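Local coordinates for START domain-containing protein 10 (Homo sapiens, PDB 6SER), which transfers phosphatidylcholine and phosphatidylethanolamine between membranes, preferring species with palmitoyl or stearoyl at sn-1 and an unsaturated 18-carbon chain at sn-2, at residues V85-E90 / K234-P239; L172-S175 / C181-T184. One frame throughout, in Å; residues are numbered along the deposited sequence.

Interaction 1. Residues V85-E90 / K234-P239; sequences VLHDIE and KPWLHP
Trp236 lies against His87 and Asp88 so that each aromatic residue offers its CB methylene to the ring of the other. Starting at its root, Trp236 CB sits almost straight over one face of the imidazole, 3.4 Å from the centroid of the His87 ring. His87 CB returns the contact from above the indole, 3.5 Å from the centroid of the Trp236 five-membered ring. The two ring planes differ by just 5°, yet they are slid so far in opposite directions that they barely overlap; paired CH-pi contacts therefore describe the packing better than a true stack. In Trp236, chi1 51° puts CG between the backbone N and carbonyl carbon, which folds the indole back over its own segment, one face on Lys234 CB, and sends it from His87 toward Asp88. Further out, Trp236 CG and CD2 each lie 3.4 Å from His87 CB, while NE1, at the pyrrole rim, donates a hydrogen bond to Asp84. On the benzo side, Trp236 CZ3 passes 4.1 Å from Asp88 CA. The far corner, Trp236 CH2, comes 3.5 Å from Asp88 OD1, and the carboxylate is tilted 54° from the ring plane. A broad flat ring suits this span, since it can reach from one residue to the next. The Lys234 ammonium makes a salt bridge to Asp84, the same residue that takes the indole N-H. The Asp88 carboxylate is pinned at both oxygens: OD1 bonds the Tyr222 hydroxyl and OD2 the backbone N of Tyr91. Asp88 is thus a classic N-cap, a short acceptor-bearing side chain where helix 79-87 gives way to helix 89-95, and against this junction of the START domain folds the chain that follows helix 197-227.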
# COMPACT_ATOMS: atom_id res chain seq x y z
N VAL A 85 -7.58 -6.48 -7.12
CA VAL A 85 -7.94 -5.08 -6.93
C VAL A 85 -6.75 -4.29 -6.40
O VAL A 85 -6.48 -3.17 -6.85
CB VAL A 85 -9.16 -4.98 -6.00
CG1 VAL A 85 -9.44 -3.53 -5.62
CG2 VAL A 85 -10.36 -5.62 -6.68
N LEU A 86 -6.02 -4.86 -5.44
CA LEU A 86 -4.81 -4.19 -4.97
C LEU A 86 -3.77 -4.05 -6.07
O LEU A 86 -3.05 -3.05 -6.11
CB LEU A 86 -4.23 -4.95 -3.78
CG LEU A 86 -5.06 -4.85 -2.50
CD1 LEU A 86 -4.42 -5.62 -1.34
CD2 LEU A 86 -5.26 -3.40 -2.13
N HIS A 87 -3.69 -5.02 -6.99
CA HIS A 87 -2.68 -4.97 -8.03
C HIS A 87 -3.06 -4.06 -9.20
O HIS A 87 -2.17 -3.52 -9.86
CB HIS A 87 -2.41 -6.38 -8.56
CG HIS A 87 -1.25 -7.07 -7.90
ND1 HIS A 87 0.05 -6.64 -8.04
CD2 HIS A 87 -1.19 -8.19 -7.14
CE1 HIS A 87 0.86 -7.45 -7.37
NE2 HIS A 87 0.13 -8.40 -6.81
N ASP A 88 -4.35 -3.88 -9.47
CA ASP A 88 -4.82 -3.29 -10.72
C ASP A 88 -4.67 -1.78 -10.69
O ASP A 88 -5.58 -1.05 -10.29
CB ASP A 88 -6.27 -3.68 -10.98
CG ASP A 88 -6.70 -3.44 -12.42
OD1 ASP A 88 -7.34 -4.32 -13.01
OD2 ASP A 88 -6.38 -2.36 -12.97
N ILE A 89 -3.51 -1.29 -11.15
CA ILE A 89 -3.25 0.15 -11.20
C ILE A 89 -4.34 0.88 -11.97
O ILE A 89 -4.80 1.95 -11.56
CB ILE A 89 -1.86 0.44 -11.80
CG1 ILE A 89 -0.76 0.11 -10.79
CG2 ILE A 89 -1.73 1.90 -12.19
CD1 ILE A 89 -0.01 -1.12 -11.11
N GLU A 90 -4.76 0.31 -13.11
CA GLU A 90 -5.75 0.98 -13.95
C GLU A 90 -7.07 1.18 -13.22
O GLU A 90 -7.68 2.26 -13.31
CB GLU A 90 -5.98 0.17 -15.23
CG GLU A 90 -7.11 0.71 -16.05
CD GLU A 90 -7.43 -0.14 -17.28
OE1 GLU A 90 -7.99 0.43 -18.23
OE2 GLU A 90 -7.13 -1.35 -17.31
N LYS A 234 -3.79 -9.56 -16.87
CA LYS A 234 -3.48 -9.44 -15.45
C LYS A 234 -2.01 -9.77 -15.29
O LYS A 234 -1.63 -10.88 -14.91
CB LYS A 234 -4.35 -10.39 -14.61
CG LYS A 234 -5.83 -10.09 -14.65
CD LYS A 234 -6.60 -11.01 -13.73
CE LYS A 234 -8.08 -10.67 -13.73
NZ LYS A 234 -8.85 -11.56 -12.82
N PRO A 235 -1.13 -8.82 -15.61
CA PRO A 235 0.32 -9.09 -15.53
C PRO A 235 0.81 -9.42 -14.14
O PRO A 235 1.90 -9.99 -14.02
CB PRO A 235 0.95 -7.78 -16.04
CG PRO A 235 -0.11 -6.73 -15.86
CD PRO A 235 -1.40 -7.46 -16.14
N TRP A 236 0.07 -9.07 -13.07
CA TRP A 236 0.49 -9.47 -11.73
C TRP A 236 0.37 -10.98 -11.53
O TRP A 236 1.06 -11.54 -10.67
CB TRP A 236 -0.30 -8.72 -10.66
CG TRP A 236 -1.80 -8.77 -10.84
CD1 TRP A 236 -2.67 -9.64 -10.24
CD2 TRP A 236 -2.60 -7.89 -11.65
NE1 TRP A 236 -3.96 -9.36 -10.63
CE2 TRP A 236 -3.94 -8.30 -11.50
CE3 TRP A 236 -2.31 -6.82 -12.49
CZ2 TRP A 236 -4.99 -7.65 -12.14
CZ3 TRP A 236 -3.35 -6.19 -13.15
CH2 TRP A 236 -4.68 -6.61 -12.97
N LEU A 237 -0.51 -11.63 -12.29
CA LEU A 237 -0.61 -13.09 -12.29
C LEU A 237 0.25 -13.73 -13.38
O LEU A 237 0.70 -14.86 -13.21
CB LEU A 237 -2.07 -13.52 -12.49
CG LEU A 237 -3.09 -12.94 -11.51
CD1 LEU A 237 -4.49 -13.48 -11.78
CD2 LEU A 237 -2.65 -13.25 -10.08
N HIS A 238 0.48 -13.02 -14.49
CA HIS A 238 1.22 -13.56 -15.63
C HIS A 238 2.32 -12.57 -15.98
O HIS A 238 2.11 -11.64 -16.76
CB HIS A 238 0.29 -13.81 -16.82
CG HIS A 238 -0.93 -14.60 -16.45
ND1 HIS A 238 -0.88 -15.94 -16.15
CD2 HIS A 238 -2.22 -14.22 -16.31
CE1 HIS A 238 -2.10 -16.36 -15.85
NE2 HIS A 238 -2.93 -15.34 -15.95
N PRO A 239 3.51 -12.75 -15.42
CA PRO A 239 4.55 -11.72 -15.58
C PRO A 239 5.07 -11.59 -17.00
O PRO A 239 5.67 -10.56 -17.32
CB PRO A 239 5.65 -12.17 -14.61
CG PRO A 239 5.38 -13.62 -14.35
CD PRO A 239 3.91 -13.82 -14.49

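Interaction 2. Residues L172-S175 / C181-T184; sequences LIQS and CVIT
Leu172-Ser175 and Cys181-Thr184 run antiparallel at 165°, with their axes 4.6 Å apart, and four backbone hydrogen bonds join them. Leu172 and Thr184 form one hydrogen-bonded pair, Gln174 and Val182 the other; Gln174 N to Val182 O, at 2.7 Å, is almost straight (177°). Between these pairs Ile183 CA approaches Leu172 O at 3.2 Å in a CA-H...O contact. Ile173 faces Ile183 in a non-hydrogen-bonded pair, and their side chains lie alongside one another, pointing the same way, with Ile173 CG1 4.1 Å from Ile183 CG1. The other gamma branch, Ile173 CG2, stands 4.2 Å from Cys181 CB. Branched and small apolar residues fit this face, where Leu82 of helix 79-87 packs on Ile173, Cys181 and Ile183. The strands are the two arms of a beta hairpin within the curled, largely antiparallel sheet of the START (Bet v 1-like) fold, with strands 142-151 and 68-74 as their outer neighbours. The opposite face, bearing Leu172, Gln174, Val182 and Thr184, is more mixed. Helix 27-38 touches it through Cys37, against Leu172 and Thr184, and through Glu38, against Gln174. A water lies among Leu172 O, Thr184 OG1 and Gln174 OE1; it can donate to Leu172 O and, at 2.8 Å, to Gln174 OE1, though acceptors in reach outnumber its protons. Gln174 has CG anti to its carbonyl carbon (chi1 -71°); the chain rises extended from the sheet, and the turn of the amide brings OE1 to the water. Thr184 packs on Lys69 and Arg71 of strand 68-74, its hydroxyl turned to the water at a doubtfully short distance.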
# COMPACT_ATOMS: atom_id res chain seq x y z
N LEU A 172 -1.84 -7.78 3.93
CA LEU A 172 -1.88 -9.22 4.12
C LEU A 172 -3.30 -9.66 3.82
O LEU A 172 -4.25 -9.18 4.45
CB LEU A 172 -1.48 -9.62 5.55
CG LEU A 172 -1.72 -11.08 5.88
CD1 LEU A 172 -0.72 -11.93 5.12
CD2 LEU A 172 -1.61 -11.32 7.38
N ILE A 173 -3.46 -10.52 2.82
CA ILE A 173 -4.75 -11.09 2.49
C ILE A 173 -4.73 -12.54 2.97
O ILE A 173 -3.86 -13.32 2.57
CB ILE A 173 -5.06 -10.99 0.99
CG1 ILE A 173 -4.95 -9.53 0.51
CG2 ILE A 173 -6.46 -11.53 0.68
CD1 ILE A 173 -5.19 -9.36 -0.97
N GLN A 174 -5.65 -12.89 3.86
CA GLN A 174 -5.76 -14.25 4.36
C GLN A 174 -7.07 -14.82 3.85
O GLN A 174 -8.14 -14.26 4.13
CB GLN A 174 -5.68 -14.28 5.88
CG GLN A 174 -4.28 -13.97 6.42
CD GLN A 174 -4.27 -13.61 7.89
OE1 GLN A 174 -4.99 -12.71 8.33
NE2 GLN A 174 -3.44 -14.31 8.66
N SER A 175 -6.99 -15.89 3.07
CA SER A 175 -8.20 -16.57 2.62
C SER A 175 -8.85 -17.30 3.78
O SER A 175 -8.18 -18.00 4.55
CB SER A 175 -7.89 -17.56 1.51
OG SER A 175 -9.09 -18.20 1.12
N CYS A 181 -12.43 -13.74 2.68
CA CYS A 181 -11.05 -13.49 3.08
C CYS A 181 -11.03 -12.45 4.20
O CYS A 181 -12.05 -11.83 4.51
CB CYS A 181 -10.20 -13.02 1.90
SG CYS A 181 -10.70 -11.39 1.30
N VAL A 182 -9.85 -12.28 4.79
CA VAL A 182 -9.57 -11.20 5.73
C VAL A 182 -8.35 -10.45 5.21
O VAL A 182 -7.34 -11.08 4.85
CB VAL A 182 -9.32 -11.72 7.16
CG1 VAL A 182 -8.93 -10.58 8.09
CG2 VAL A 182 -10.55 -12.45 7.69
N ILE A 183 -8.42 -9.13 5.18
CA ILE A 183 -7.31 -8.31 4.72
C ILE A 183 -6.87 -7.39 5.85
O ILE A 183 -7.71 -6.74 6.49
CB ILE A 183 -7.67 -7.49 3.47
CG1 ILE A 183 -6.47 -6.64 3.02
CG2 ILE A 183 -8.90 -6.63 3.70
CD1 ILE A 183 -6.65 -5.94 1.71
N THR A 184 -5.57 -7.35 6.10
CA THR A 184 -4.97 -6.45 7.08
C THR A 184 -4.09 -5.45 6.34
O THR A 184 -3.18 -5.85 5.61
CB THR A 184 -4.17 -7.22 8.12
OG1 THR A 184 -5.02 -8.17 8.78
CG2 THR A 184 -3.56 -6.25 9.15
O HOH W 1 -5.27 -10.17 7.22

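How the interactions relate
From the N terminus, the chain passes through helix 27-38 and the first strands before reaching residues 85-90, at the junction of helices 79-87 and 89-95. It then builds much of the sheet and makes the hairpin closed by interaction 2, with five residues between its segments. Helix 197-227 follows, and the chain beyond it returns to residues 85-90, where interaction 1 closes a loop of 143 residues that wholly encloses the hairpin. The contacts therefore nest without crossing, their centres about 17 Å apart. Segment 85-90 also touches the hairpin through Leu86, whose CD1 lies 3.8 Å from both Ile173 CD1 and Ile183 CD1, linking helix 79-87 to the sheet.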